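Local coordinates for integrase (Unidentified phage, PDB 2OXO), which inserts the phage genome into the host chromosome by site-specific recombination and, together with excisionase, cuts it out again, at residues L3-D8 and L38-L43. Numbering follows the deposited sequence.
Sequences LHSWLD and LPDAPL
The imidazole of His-4 lies against Asp-40, whose CB sits over one ring face, 3.8 Å from the centroid and only 16° off the ring normal, a CH-pi contact. At the ring edge the O of Leu-38 accepts a hydrogen bond from NE2 (2.7 Å). With an N-H...O angle of 167° and the oxygen close to the ring plane, this bond fixes the ring's rotation, and NE2 carries a hydrogen. The carboxylate of Asp-40 runs nearly parallel to the imidazole. The extended first torsion of Asp-40, which sets CG opposite its N, brings OD1 back to the first turn of the helix, where the N of His-4 meets it at 2.8 Å from above the carboxylate plane. The N-H...O path there is bent, at 132°. Thr-2 OG1 also hydrogen-bonds OD1. One residue earlier, the N of Leu-3 donates to the O of Ala-41 (2.8 Å), so the loop occupies two amides of the helix start; the negative carboxylate probably also suits the positive end of the helix dipole.

Beside this polar grip, Leu-3 CD2 presses on Leu-38 CB at 3.5 Å, tighter than usual for carbon, while its CD1 meets CD1 of Leu-43 at 4.0 Å, the two side chains crossing at about a right angle. Within the core-binding domain of the integrase, the contact ties the start of helix 3-17 to the loop joining helices 21-37 and 48-60; Trp-6 and Leu-43 both reach Ala-81 on helix 64-83, and Leu-38 packs on Met-54 of helix 48-60.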
# COMPACT_ATOMS: atom_id res chain seq x y z
N LEU A 3 -3.72 8.00 -4.91
CA LEU A 3 -3.50 6.69 -4.32
C LEU A 3 -4.39 5.58 -4.87
O LEU A 3 -3.88 4.56 -5.29
CB LEU A 3 -3.67 6.78 -2.81
CG LEU A 3 -3.37 5.48 -2.05
CD1 LEU A 3 -1.91 5.07 -2.31
CD2 LEU A 3 -3.66 5.67 -0.53
N HIS A 4 -5.72 5.74 -4.83
CA HIS A 4 -6.56 4.62 -5.28
C HIS A 4 -6.34 4.29 -6.76
O HIS A 4 -6.26 3.14 -7.12
CB HIS A 4 -8.03 4.85 -4.96
CG HIS A 4 -8.32 4.95 -3.49
ND1 HIS A 4 -9.59 4.88 -2.98
CD2 HIS A 4 -7.49 5.10 -2.43
CE1 HIS A 4 -9.54 5.00 -1.66
NE2 HIS A 4 -8.27 5.16 -1.31
N SER A 5 -6.16 5.32 -7.60
CA SER A 5 -5.74 5.11 -9.01
C SER A 5 -4.41 4.37 -9.10
O SER A 5 -4.26 3.46 -9.92
CB SER A 5 -5.67 6.47 -9.76
OG SER A 5 -6.98 7.07 -9.77
N TRP A 6 -3.45 4.71 -8.22
CA TRP A 6 -2.14 4.03 -8.28
C TRP A 6 -2.25 2.55 -7.84
O TRP A 6 -1.67 1.67 -8.48
CB TRP A 6 -1.02 4.77 -7.49
CG TRP A 6 0.23 3.98 -7.62
CD1 TRP A 6 0.88 3.26 -6.63
CD2 TRP A 6 0.94 3.70 -8.84
NE1 TRP A 6 1.95 2.58 -7.17
CE2 TRP A 6 2.02 2.85 -8.52
CE3 TRP A 6 0.78 4.12 -10.18
CZ2 TRP A 6 2.92 2.38 -9.48
CZ3 TRP A 6 1.70 3.68 -11.15
CH2 TRP A 6 2.76 2.83 -10.79
N LEU A 7 -3.04 2.30 -6.79
CA LEU A 7 -3.32 0.91 -6.34
C LEU A 7 -3.90 0.06 -7.49
O LEU A 7 -3.49 -1.09 -7.71
CB LEU A 7 -4.26 0.92 -5.13
CG LEU A 7 -3.67 1.61 -3.87
CD1 LEU A 7 -4.57 1.48 -2.76
CD2 LEU A 7 -2.30 1.00 -3.47
N ASP A 8 -4.83 0.65 -8.26
CA ASP A 8 -5.36 -0.00 -9.46
C ASP A 8 -4.22 -0.46 -10.38
O ASP A 8 -4.16 -1.62 -10.80
CB ASP A 8 -6.33 0.95 -10.19
CG ASP A 8 -7.60 1.17 -9.42
OD1 ASP A 8 -7.83 0.43 -8.45
OD2 ASP A 8 -8.37 2.09 -9.76
N LEU A 38 -6.90 4.59 3.67
CA LEU A 38 -6.31 5.87 3.23
C LEU A 38 -7.14 6.51 2.12
O LEU A 38 -7.68 5.79 1.30
CB LEU A 38 -4.88 5.69 2.70
CG LEU A 38 -3.79 5.27 3.70
CD1 LEU A 38 -2.46 4.82 2.99
CD2 LEU A 38 -3.57 6.38 4.76
N PRO A 39 -7.14 7.86 2.03
CA PRO A 39 -8.01 8.56 1.04
C PRO A 39 -7.50 8.45 -0.41
O PRO A 39 -6.32 8.10 -0.64
CB PRO A 39 -7.97 10.02 1.52
CG PRO A 39 -6.52 10.17 2.11
CD PRO A 39 -6.35 8.81 2.85
N ASP A 40 -8.34 8.75 -1.38
CA ASP A 40 -7.90 8.74 -2.79
C ASP A 40 -7.21 10.06 -3.12
O ASP A 40 -7.68 10.82 -3.98
CB ASP A 40 -9.08 8.55 -3.75
CG ASP A 40 -8.63 8.25 -5.19
OD1 ASP A 40 -7.47 7.90 -5.38
OD2 ASP A 40 -9.44 8.35 -6.14
N ALA A 41 -6.09 10.31 -2.47
CA ALA A 41 -5.44 11.60 -2.56
C ALA A 41 -4.15 11.49 -3.39
O ALA A 41 -3.59 10.37 -3.50
CB ALA A 41 -5.14 12.15 -1.16
N PRO A 42 -3.69 12.63 -3.99
CA PRO A 42 -2.41 12.69 -4.71
C PRO A 42 -1.36 12.03 -3.87
O PRO A 42 -1.30 12.31 -2.69
CB PRO A 42 -2.12 14.20 -4.77
CG PRO A 42 -3.49 14.80 -4.92
CD PRO A 42 -4.38 13.96 -4.03
N LEU A 43 -0.53 11.18 -4.47
CA LEU A 43 0.50 10.46 -3.71
C LEU A 43 1.28 11.30 -2.71
O LEU A 43 1.48 10.85 -1.61
CB LEU A 43 1.45 9.75 -4.68
CG LEU A 43 1.25 8.28 -5.01
CD1 LEU A 43 -0.10 7.73 -4.70
CD2 LEU A 43 1.70 7.97 -6.43